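Local coordinates for RabGAP/TBC protein (Chlamydomonas reinhardtii, PDB 4P17) that is of unknown function but, as a flagellar TBC-domain protein, belongs to a family of GTPase-activating proteins for Rab GTPases, at residues A153-I157 against L234-V239; S115-F119 against R131-C135; I157-M161 against L175-L179; R136-Y141 against E169-F173. Numbering follows the deposited sequence.

Contact 1: residues A153-I157 against L234-V239; sequences AMNTI and LCLFSV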
loop_
_atom_site.group_PDB
_atom_site.type_symbol
_atom_site.label_atom_id
_atom_site.label_comp_id
_atom_site.label_asym_id
_atom_site.label_seq_id
_atom_site.Cartn_x
_atom_site.Cartn_y
_atom_site.Cartn_z
ATOM N N ALA A 153 -3.136 9.494 7.229
ATOM C CA ALA A 153 -2.584 8.489 6.334
ATOM C C ALA A 153 -3.052 7.081 6.696
ATOM O O ALA A 153 -3.316 6.263 5.840
ATOM C CB ALA A 153 -1.032 8.558 6.368
ATOM N N MET A 154 -3.138 6.805 7.986
ATOM C CA MET A 154 -3.454 5.459 8.443
ATOM C C MET A 154 -4.911 5.087 8.139
ATOM O O MET A 154 -5.259 3.925 8.110
ATOM C CB MET A 154 -3.149 5.334 9.939
ATOM C CG MET A 154 -1.650 5.444 10.297
ATOM S SD MET A 154 -1.371 5.968 12.024
ATOM C CE MET A 154 -1.872 4.475 12.891
ATOM N N ASN A 155 -5.769 6.069 7.883
ATOM C CA ASN A 155 -7.177 5.754 7.634
ATOM C C ASN A 155 -7.335 4.913 6.381
ATOM O O ASN A 155 -7.863 3.806 6.431
ATOM C CB ASN A 155 -8.016 7.036 7.533
ATOM C CG ASN A 155 -9.499 6.766 7.672
ATOM O OD1 ASN A 155 -10.131 6.199 6.776
ATOM N ND2 ASN A 155 -10.069 7.217 8.762
ATOM N N THR A 156 -6.804 5.377 5.251
ATOM C CA THR A 156 -7.007 4.639 4.012
ATOM C C THR A 156 -6.143 3.361 3.979
ATOM O O THR A 156 -6.532 2.358 3.396
ATOM C CB THR A 156 -6.738 5.533 2.748
ATOM O OG1 THR A 156 -5.418 6.071 2.785
ATOM C CG2 THR A 156 -7.773 6.688 2.670
ATOM N N ILE A 157 -4.993 3.367 4.645
ATOM C CA ILE A 157 -4.212 2.133 4.802
ATOM C C ILE A 157 -5.031 1.026 5.479
ATOM O O ILE A 157 -5.131 -0.088 5.008
ATOM C CB ILE A 157 -2.926 2.403 5.614
ATOM C CG1 ILE A 157 -1.995 3.323 4.815
ATOM C CG2 ILE A 157 -2.181 1.092 5.913
ATOM C CD1 ILE A 157 -0.767 3.757 5.548
ATOM N N LEU A 234 3.351 8.229 2.469
ATOM C CA LEU A 234 2.644 8.165 3.756
ATOM C C LEU A 234 1.449 7.206 3.697
ATOM O O LEU A 234 1.145 6.505 4.662
ATOM C CB LEU A 234 2.156 9.547 4.196
ATOM C CG LEU A 234 3.202 10.595 4.563
ATOM C CD1 LEU A 234 2.525 11.923 4.860
ATOM C CD2 LEU A 234 4.045 10.116 5.747
ATOM N N CYS A 235 0.745 7.214 2.577
ATOM C CA CYS A 235 -0.461 6.388 2.448
ATOM C C CYS A 235 -0.181 5.070 1.779
ATOM O O CYS A 235 -1.085 4.319 1.503
ATOM C CB CYS A 235 -1.534 7.136 1.665
ATOM S SG CYS A 235 -1.990 8.684 2.482
ATOM N N LEU A 236 1.088 4.783 1.527
ATOM C CA LEU A 236 1.503 3.564 0.862
ATOM C C LEU A 236 0.714 3.314 -0.407
ATOM O O LEU A 236 0.224 2.211 -0.619
ATOM C CB LEU A 236 1.342 2.352 1.780
ATOM C CG LEU A 236 1.921 2.542 3.157
ATOM C CD1 LEU A 236 1.504 1.348 4.014
ATOM C CD2 LEU A 236 3.425 2.677 3.026
ATOM N N PHE A 237 0.604 4.366 -1.218
ATOM C CA PHE A 237 -0.139 4.402 -2.491
ATOM C C PHE A 237 -1.645 4.223 -2.395
ATOM O O PHE A 237 -2.311 4.203 -3.424
ATOM C CB PHE A 237 0.439 3.358 -3.478
ATOM C CG PHE A 237 1.904 3.577 -3.800
ATOM C CD1 PHE A 237 2.305 4.661 -4.573
ATOM C CD2 PHE A 237 2.874 2.725 -3.292
ATOM C CE1 PHE A 237 3.647 4.872 -4.839
ATOM C CE2 PHE A 237 4.211 2.943 -3.537
ATOM C CZ PHE A 237 4.603 4.011 -4.321
ATOM N N SER A 238 -2.214 4.140 -1.183
ATOM C CA SER A 238 -3.572 3.695 -1.061
ATOM C C SER A 238 -4.575 4.737 -1.574
ATOM O O SER A 238 -5.689 4.359 -1.946
ATOM C CB SER A 238 -3.925 3.306 0.393
ATOM O OG SER A 238 -3.714 4.354 1.342
ATOM N N VAL A 239 -4.195 6.020 -1.605
ATOM C CA VAL A 239 -5.079 7.067 -2.126
ATOM C C VAL A 239 -4.683 7.505 -3.544
ATOM O O VAL A 239 -5.154 8.529 -4.022
ATOM C CB VAL A 239 -5.095 8.329 -1.240
ATOM C CG1 VAL A 239 -5.344 7.957 0.246
ATOM C CG2 VAL A 239 -3.812 9.094 -1.342
#

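Contact 2: residues S115-F119 against R131-C135; sequences STHTF and RAALC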
loop_
_atom_site.group_PDB
_atom_site.type_symbol
_atom_site.label_atom_id
_atom_site.label_comp_id
_atom_site.label_asym_id
_atom_site.label_seq_id
_atom_site.Cartn_x
_atom_site.Cartn_y
_atom_site.Cartn_z
ATOM N N SER A 115 -13.109 9.788 8.235
ATOM C CA SER A 115 -13.970 8.886 7.447
ATOM C C SER A 115 -15.157 9.551 6.729
ATOM O O SER A 115 -15.910 8.882 6.020
ATOM C CB SER A 115 -14.496 7.780 8.358
ATOM O OG SER A 115 -13.458 6.875 8.698
ATOM N N THR A 116 -15.348 10.844 6.889
ATOM C CA THR A 116 -16.410 11.493 6.168
ATOM C C THR A 116 -15.925 11.907 4.775
ATOM O O THR A 116 -16.669 12.517 4.016
ATOM C CB THR A 116 -16.938 12.695 6.930
ATOM O OG1 THR A 116 -15.916 13.694 7.013
ATOM C CG2 THR A 116 -17.389 12.253 8.344
ATOM N N HIS A 117 -14.694 11.567 4.407
ATOM C CA HIS A 117 -14.276 11.867 3.031
ATOM C C HIS A 117 -13.344 10.814 2.411
ATOM O O HIS A 117 -12.967 10.909 1.230
ATOM C CB HIS A 117 -13.655 13.285 2.971
ATOM C CG HIS A 117 -12.582 13.548 3.977
ATOM N ND1 HIS A 117 -12.838 14.109 5.209
ATOM C CD2 HIS A 117 -11.239 13.388 3.906
ATOM C CE1 HIS A 117 -11.702 14.258 5.867
ATOM N NE2 HIS A 117 -10.717 13.827 5.100
ATOM N N THR A 118 -13.011 9.790 3.183
ATOM C CA THR A 118 -12.342 8.621 2.625
ATOM C C THR A 118 -13.394 7.626 2.118
ATOM O O THR A 118 -14.551 7.686 2.539
ATOM C CB THR A 118 -11.456 7.933 3.661
ATOM O OG1 THR A 118 -12.255 7.596 4.789
ATOM C CG2 THR A 118 -10.313 8.849 4.111
ATOM N N PHE A 119 -12.984 6.717 1.236
ATOM C CA PHE A 119 -13.875 5.692 0.650
ATOM C C PHE A 119 -15.321 6.101 0.475
ATOM O O PHE A 119 -16.223 5.480 1.033
ATOM C CB PHE A 119 -13.837 4.431 1.492
ATOM C CG PHE A 119 -12.485 3.878 1.610
ATOM C CD1 PHE A 119 -11.802 3.527 0.470
ATOM C CD2 PHE A 119 -11.860 3.773 2.838
ATOM C CE1 PHE A 119 -10.547 3.038 0.538
ATOM C CE2 PHE A 119 -10.575 3.288 2.910
ATOM C CZ PHE A 119 -9.929 2.913 1.736
ATOM N N ARG A 131 -17.360 1.524 8.441
ATOM C CA ARG A 131 -16.874 2.668 9.202
ATOM C C ARG A 131 -16.541 2.259 10.646
ATOM O O ARG A 131 -15.520 2.660 11.201
ATOM C CB ARG A 131 -17.912 3.786 9.198
ATOM C CG ARG A 131 -18.234 4.339 7.831
ATOM C CD ARG A 131 -17.040 5.036 7.201
ATOM N NE ARG A 131 -17.402 5.606 5.909
ATOM C CZ ARG A 131 -16.560 5.830 4.913
ATOM N NH1 ARG A 131 -15.269 5.555 5.043
ATOM N NH2 ARG A 131 -17.033 6.340 3.787
ATOM N N ALA A 132 -17.393 1.432 11.247
ATOM C CA ALA A 132 -17.195 1.088 12.669
ATOM C C ALA A 132 -15.996 0.194 12.827
ATOM O O ALA A 132 -15.197 0.376 13.735
ATOM C CB ALA A 132 -18.414 0.439 13.255
ATOM N N ALA A 133 -15.845 -0.743 11.904
ATOM C CA ALA A 133 -14.692 -1.639 11.902
ATOM C C ALA A 133 -13.391 -0.888 11.742
ATOM O O ALA A 133 -12.437 -1.098 12.475
ATOM C CB ALA A 133 -14.842 -2.663 10.784
ATOM N N LEU A 134 -13.377 0.047 10.806
ATOM C CA LEU A 134 -12.178 0.809 10.531
ATOM C C LEU A 134 -11.834 1.667 11.740
ATOM O O LEU A 134 -10.677 1.810 12.137
ATOM C CB LEU A 134 -12.407 1.631 9.275
ATOM C CG LEU A 134 -11.257 2.491 8.762
ATOM C CD1 LEU A 134 -11.104 2.327 7.266
ATOM C CD2 LEU A 134 -11.555 3.895 9.105
ATOM N N CYS A 135 -12.858 2.213 12.363
ATOM C CA CYS A 135 -12.643 3.054 13.534
ATOM C C CYS A 135 -12.108 2.215 14.694
ATOM O O CYS A 135 -11.199 2.643 15.404
ATOM C CB CYS A 135 -13.931 3.773 13.932
ATOM S SG CYS A 135 -14.352 5.155 12.846
HETATM O O HOH W 1 -14.869 5.129 10.313
#

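Contact 3: residues I157-M161 against L175-L179; sequences IVGLM and LLAAL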
loop_
_atom_site.group_PDB
_atom_site.type_symbol
_atom_site.label_atom_id
_atom_site.label_comp_id
_atom_site.label_asym_id
_atom_site.label_seq_id
_atom_site.Cartn_x
_atom_site.Cartn_y
_atom_site.Cartn_z
ATOM N N ILE A 157 -4.993 3.367 4.645
ATOM C CA ILE A 157 -4.212 2.133 4.802
ATOM C C ILE A 157 -5.031 1.026 5.479
ATOM O O ILE A 157 -5.131 -0.088 5.008
ATOM C CB ILE A 157 -2.926 2.403 5.614
ATOM C CG1 ILE A 157 -1.995 3.323 4.815
ATOM C CG2 ILE A 157 -2.181 1.092 5.913
ATOM C CD1 ILE A 157 -0.767 3.757 5.548
ATOM N N VAL A 158 -5.651 1.331 6.607
ATOM C CA VAL A 158 -6.364 0.298 7.311
ATOM C C VAL A 158 -7.618 -0.100 6.548
ATOM O O VAL A 158 -8.042 -1.263 6.601
ATOM C CB VAL A 158 -6.712 0.743 8.742
ATOM C CG1 VAL A 158 -7.761 -0.208 9.360
ATOM C CG2 VAL A 158 -5.476 0.796 9.546
ATOM N N GLY A 159 -8.192 0.852 5.811
ATOM C CA GLY A 159 -9.344 0.578 4.985
ATOM C C GLY A 159 -8.994 -0.458 3.936
ATOM O O GLY A 159 -9.717 -1.420 3.727
ATOM N N LEU A 160 -7.856 -0.289 3.271
ATOM C CA LEU A 160 -7.479 -1.266 2.269
ATOM C C LEU A 160 -7.024 -2.542 2.919
ATOM O O LEU A 160 -7.238 -3.606 2.373
ATOM C CB LEU A 160 -6.401 -0.711 1.322
ATOM C CG LEU A 160 -6.754 -0.665 -0.164
ATOM C CD1 LEU A 160 -8.034 0.073 -0.429
ATOM C CD2 LEU A 160 -5.598 0.032 -0.902
ATOM N N MET A 161 -6.407 -2.461 4.101
ATOM C CA MET A 161 -6.054 -3.675 4.807
ATOM C C MET A 161 -7.312 -4.486 5.132
ATOM O O MET A 161 -7.348 -5.698 4.900
ATOM C CB MET A 161 -5.295 -3.360 6.087
ATOM C CG MET A 161 -3.870 -2.939 5.887
ATOM S SD MET A 161 -3.190 -2.748 7.551
ATOM C CE MET A 161 -1.502 -2.241 7.161
ATOM N N LEU A 175 -1.248 -6.283 11.363
ATOM C CA LEU A 175 -0.485 -5.908 10.159
ATOM C C LEU A 175 -0.080 -4.431 10.228
ATOM O O LEU A 175 1.037 -4.073 9.856
ATOM C CB LEU A 175 -1.283 -6.206 8.888
ATOM C CG LEU A 175 -0.571 -6.010 7.540
ATOM C CD1 LEU A 175 0.560 -7.035 7.287
ATOM C CD2 LEU A 175 -1.590 -6.133 6.416
ATOM N N LEU A 176 -0.988 -3.578 10.698
ATOM C CA LEU A 176 -0.684 -2.176 10.918
ATOM C C LEU A 176 0.475 -2.051 11.940
ATOM O O LEU A 176 1.411 -1.285 11.750
ATOM C CB LEU A 176 -1.935 -1.443 11.400
ATOM C CG LEU A 176 -1.751 0.054 11.672
ATOM C CD1 LEU A 176 -1.419 0.833 10.385
ATOM C CD2 LEU A 176 -2.996 0.615 12.333
ATOM N N ALA A 177 0.420 -2.818 13.035
ATOM C CA ALA A 177 1.502 -2.790 14.014
ATOM C C ALA A 177 2.830 -3.183 13.375
ATOM O O ALA A 177 3.850 -2.494 13.538
ATOM C CB ALA A 177 1.191 -3.736 15.183
ATOM N N ALA A 178 2.830 -4.293 12.643
ATOM C CA ALA A 178 4.052 -4.722 11.960
ATOM C C ALA A 178 4.585 -3.623 11.035
ATOM O O ALA A 178 5.770 -3.340 11.006
ATOM C CB ALA A 178 3.801 -6.000 11.193
ATOM N N LEU A 179 3.691 -2.954 10.331
ATOM C CA LEU A 179 4.079 -1.924 9.370
ATOM C C LEU A 179 4.725 -0.707 10.015
ATOM O O LEU A 179 5.804 -0.263 9.621
ATOM C CB LEU A 179 2.831 -1.524 8.581
ATOM C CG LEU A 179 2.940 -0.301 7.695
ATOM C CD1 LEU A 179 3.699 -0.678 6.410
ATOM C CD2 LEU A 179 1.578 0.244 7.371
#

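Contact 4: residues R136-Y141 against E169-F173; sequences RVLQAY and EEAAF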
loop_
_atom_site.group_PDB
_atom_site.type_symbol
_atom_site.label_atom_id
_atom_site.label_comp_id
_atom_site.label_asym_id
_atom_site.label_seq_id
_atom_site.Cartn_x
_atom_site.Cartn_y
_atom_site.Cartn_z
ATOM N N ARG A 136 -12.658 1.022 14.880
ATOM C CA ARG A 136 -12.197 0.146 15.952
ATOM C C ARG A 136 -10.710 -0.154 15.822
ATOM O O ARG A 136 -9.949 0.000 16.763
ATOM C CB ARG A 136 -13.000 -1.154 15.965
ATOM C CG ARG A 136 -14.314 -1.028 16.708
ATOM C CD ARG A 136 -14.949 -2.399 16.999
ATOM N NE ARG A 136 -15.218 -3.142 15.780
ATOM C CZ ARG A 136 -16.352 -3.067 15.093
ATOM N NH1 ARG A 136 -17.340 -2.276 15.488
ATOM N NH2 ARG A 136 -16.502 -3.783 13.995
ATOM N N VAL A 137 -10.273 -0.501 14.618
ATOM C CA VAL A 137 -8.860 -0.834 14.437
ATOM C C VAL A 137 -7.974 0.360 14.745
ATOM O O VAL A 137 -6.938 0.234 15.422
ATOM C CB VAL A 137 -8.606 -1.312 13.013
ATOM C CG1 VAL A 137 -7.095 -1.472 12.735
ATOM C CG2 VAL A 137 -9.337 -2.606 12.793
ATOM N N LEU A 138 -8.377 1.531 14.259
ATOM C CA LEU A 138 -7.524 2.696 14.382
ATOM C C LEU A 138 -7.532 3.183 15.803
ATOM O O LEU A 138 -6.495 3.527 16.337
ATOM C CB LEU A 138 -7.950 3.808 13.455
ATOM C CG LEU A 138 -7.655 3.550 11.971
ATOM C CD1 LEU A 138 -8.530 4.407 11.061
ATOM C CD2 LEU A 138 -6.215 3.852 11.680
ATOM N N GLN A 139 -8.689 3.159 16.445
ATOM C CA GLN A 139 -8.741 3.627 17.824
ATOM C C GLN A 139 -7.904 2.661 18.713
ATOM O O GLN A 139 -7.152 3.095 19.591
ATOM C CB GLN A 139 -10.205 3.739 18.287
ATOM C CG GLN A 139 -10.816 2.428 18.780
ATOM C CD GLN A 139 -12.325 2.499 18.976
ATOM O OE1 GLN A 139 -13.019 3.314 18.348
ATOM N NE2 GLN A 139 -12.840 1.638 19.846
ATOM N N ALA A 140 -8.003 1.365 18.431
ATOM C CA ALA A 140 -7.221 0.341 19.112
ATOM C C ALA A 140 -5.737 0.612 18.935
ATOM O O ALA A 140 -4.957 0.585 19.894
ATOM C CB ALA A 140 -7.568 -1.046 18.581
ATOM N N TYR A 141 -5.326 0.875 17.698
ATOM C CA TYR A 141 -3.908 1.054 17.463
ATOM C C TYR A 141 -3.399 2.324 18.170
ATOM O O TYR A 141 -2.282 2.334 18.702
ATOM C CB TYR A 141 -3.585 1.115 15.960
ATOM C CG TYR A 141 -2.104 0.961 15.797
ATOM C CD1 TYR A 141 -1.508 -0.278 15.942
ATOM C CD2 TYR A 141 -1.292 2.069 15.587
ATOM C CE1 TYR A 141 -0.129 -0.407 15.855
ATOM C CE2 TYR A 141 0.090 1.940 15.511
ATOM C CZ TYR A 141 0.645 0.710 15.646
ATOM O OH TYR A 141 2.007 0.580 15.581
ATOM N N GLU A 169 -10.582 -7.647 11.344
ATOM C CA GLU A 169 -10.101 -6.453 12.029
ATOM C C GLU A 169 -8.854 -6.715 12.857
ATOM O O GLU A 169 -7.962 -5.878 12.905
ATOM C CB GLU A 169 -11.184 -5.882 12.939
ATOM C CG GLU A 169 -12.513 -5.711 12.266
ATOM C CD GLU A 169 -13.597 -5.399 13.250
ATOM O OE1 GLU A 169 -13.262 -4.951 14.377
ATOM O OE2 GLU A 169 -14.773 -5.603 12.890
ATOM N N GLU A 170 -8.807 -7.850 13.554
ATOM C CA GLU A 170 -7.642 -8.120 14.371
ATOM C C GLU A 170 -6.427 -8.340 13.471
ATOM O O GLU A 170 -5.315 -7.904 13.793
ATOM C CB GLU A 170 -7.854 -9.333 15.290
ATOM C CG GLU A 170 -6.585 -9.705 16.015
ATOM C CD GLU A 170 -6.789 -10.613 17.210
ATOM O OE1 GLU A 170 -7.909 -11.105 17.412
ATOM O OE2 GLU A 170 -5.809 -10.856 17.936
ATOM N N ALA A 171 -6.630 -8.983 12.329
ATOM C CA ALA A 171 -5.523 -9.147 11.379
ATOM C C ALA A 171 -4.999 -7.778 10.922
ATOM O O ALA A 171 -3.803 -7.529 10.833
ATOM C CB ALA A 171 -5.969 -9.962 10.189
ATOM N N ALA A 172 -5.920 -6.919 10.595
ATOM C CA ALA A 172 -5.566 -5.582 10.141
ATOM C C ALA A 172 -4.816 -4.825 11.226
ATOM O O ALA A 172 -3.820 -4.168 10.959
ATOM C CB ALA A 172 -6.822 -4.853 9.702
ATOM N N PHE A 173 -5.260 -4.960 12.478
ATOM C CA PHE A 173 -4.554 -4.375 13.598
ATOM C C PHE A 173 -3.096 -4.876 13.726
ATOM O O PHE A 173 -2.175 -4.104 13.908
ATOM C CB PHE A 173 -5.324 -4.667 14.893
ATOM C CG PHE A 173 -4.593 -4.246 16.131
ATOM C CD1 PHE A 173 -4.730 -2.952 16.632
ATOM C CD2 PHE A 173 -3.804 -5.162 16.818
ATOM C CE1 PHE A 173 -4.075 -2.568 17.783
ATOM C CE2 PHE A 173 -3.106 -4.783 17.962
ATOM C CZ PHE A 173 -3.258 -3.505 18.458
#

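Contact 1: residues A153-I157 against L234-V239
A Schellman motif closes helix 226-234, and the turn behind it packs against the first residues of helix 153-164. L236, at positive phi (49°), is the C-prime residue of the cap, with F237 N bonded to W232 O. L236 and F237 are also the middle residues of a type I' turn from C235 to S238, completed by S238 N to C235 O at 2.9 Å. The S238 hydroxyl links the turn to the neighbouring helix: S238 OG donates to C235 O (2.6 Å) and accepts from T156 OG1 (2.8 Å). Serine is short enough to return to its own turn while meeting threonine, and T156 OG1 also lies 3.2 Å from V239 CG1. One helical turn earlier, the small A153 lets the backbones approach closely, its CA only 4.9 Å from C235 CA; A153 CB lies 3.4 Å from L234 O and 4.0 Å from C235 SG. I157 adds apolar packing beside the turn, with I157 CD1 3.6 Å from L236 CD1 and I157 CG1 3.6 Å from C235 O. The YxQ glutamine-finger motif of TBC GAPs falls, by sequence, just ahead of A153, where this protein reads Tyr-Val-Arg. The arrangement is a Schellman-capped helix end running into a type I' turn, here lying against a neighbouring helix of the all-helical TBC fold.

Contact 2: residues S115-F119 against R131-C135
R131 has the most surface covered here, and its long side chain leaves helix 128-144 to reach backbone carbonyls of the loop. R131 NH2 donates to T118 O at 3.1 Å and to F119 O at 3.0 Å, while R131 NH1 adds a weak bond to T118 O at 3.4 Å. Arginine suits the place because its several N-H groups can serve two successive carbonyls in a loop that has no helix to satisfy them. S115, next in buried area, lies alongside: its O sits over one face of the guanidinium, 3.3 Å from R131 CZ, and its CB is 3.9 Å from R131 CD. A water joins the same two residues, 2.8 Å from S115 OG and donating to R131 O at 2.7 Å. F119 supplies the apolar part. R131 NH1 comes to the edge of its ring, 4.0 Å from F119 CB, and F119 CE2 lies 4.5 Å from L134 CD1. By sequence the IxxDxxR motif of TBC GAPs runs from helix 108-114 into this loop, which puts H117 probably at the arginine-finger position; H117 points away from this contact and is exposed. The loop follows helix 108-114 and lies against helix 153-164 as well as helix 128-144: T118 OG1 bonds to N155 OD1, L134 touches N155, and F119 packs on L160.

Contact 3: residues I157-M161 against L175-L179
Within the all-helical TBC fold, helix 153-164 and the next helix, 169-183, cross here with their directions 133° apart, antiparallel but strongly splayed. Their local axes come no closer than 11.3 Å, so large aliphatic side chains must fill the space, and no hydrogen bond spans it. I157 begins the sequence: its CG2 branch meets L179 CD2 at 4.1 Å, and being beta-branched it offers the longer CD1 arm to the turn at L236. V158 follows with CG2 against L176 CD2 at 3.7 Å, the compact side chain also touching V137 and L138 of helix 128-144. G159 and L160 make no contact with 175-179. The bare CA of G159 is approached by L134 and F119, and L160 packs on V246, M247 and W250 of helix 243-256. M161, one turn after I157, has the largest area covered by the other helix. Extended at chi2 and chi3, it is an unbranched arm long enough to cross the gap. M161 SD lies 4.3 Å from L176 CB, and the terminal methyl enters among three leucines: M161 CE is 3.9 Å from L175 CG, 4.0 Å from L179 CD2 and 3.8 Å from L176 N.

Contact 4: residues R136-Y141 against E169-F173
A two-pronged salt bridge joins R136 and E169 at the more exposed edge of this helix pair. R136 NE donates to E169 OE1 at 3.0 Å and R136 NH2 to E169 OE2 at 2.7 Å, both nearly straight, so the guanidinium and carboxylate meet side by side. Both residues are long and flexible enough to pair there while their aliphatic stems border the apolar interior. Next inward is V137, whose CG2 lies 3.8 Å from E169 CB and whose CG1 lies 4.2 Å from F173 CB. Its compact side chain allows close approach, V137 CA being 5.6 Å from F173 CA. F173 then fills the far end: F173 CE1 is 3.9 Å from A140 CB, the small methyl letting the ring edge come in close to the helix, and 3.6 Å from Y141 CA. The Y141 edge turns toward the F173 face in an offset edge-to-face pair, centroids 5.9 Å apart, while Y141 OH is hydrogen-bonded to E181 and N145. The local axes run 41° apart and approach to 9.5 Å. Helix 94-102 borders the pair through Y95, which meets V137, A140 and F173; V158 of helix 153-164 touches V137 and L138.

From the N terminus, contact 2 closes first, folding the loop after helix 108-114 back onto the start of helix 128-144. Contact 4 continues along that helix and spans helix 153-164 to reach helix 169-183. Contact 3 pairs these last two helices, so its segments alternate with those of contact 4; the two meet where Y141 touches L176 and A177. Contact 1 closes the longest loop, from helix 153-164 to the turn after helix 226-234; it also crosses contact 4 and shares I157 with contact 3, where L236 packs on L179. Contacts 1 and 3 use helix 153-164 directly, and it touches the other two: N155 meets T118 of contact 2, M154 meets Y141 of contact 4.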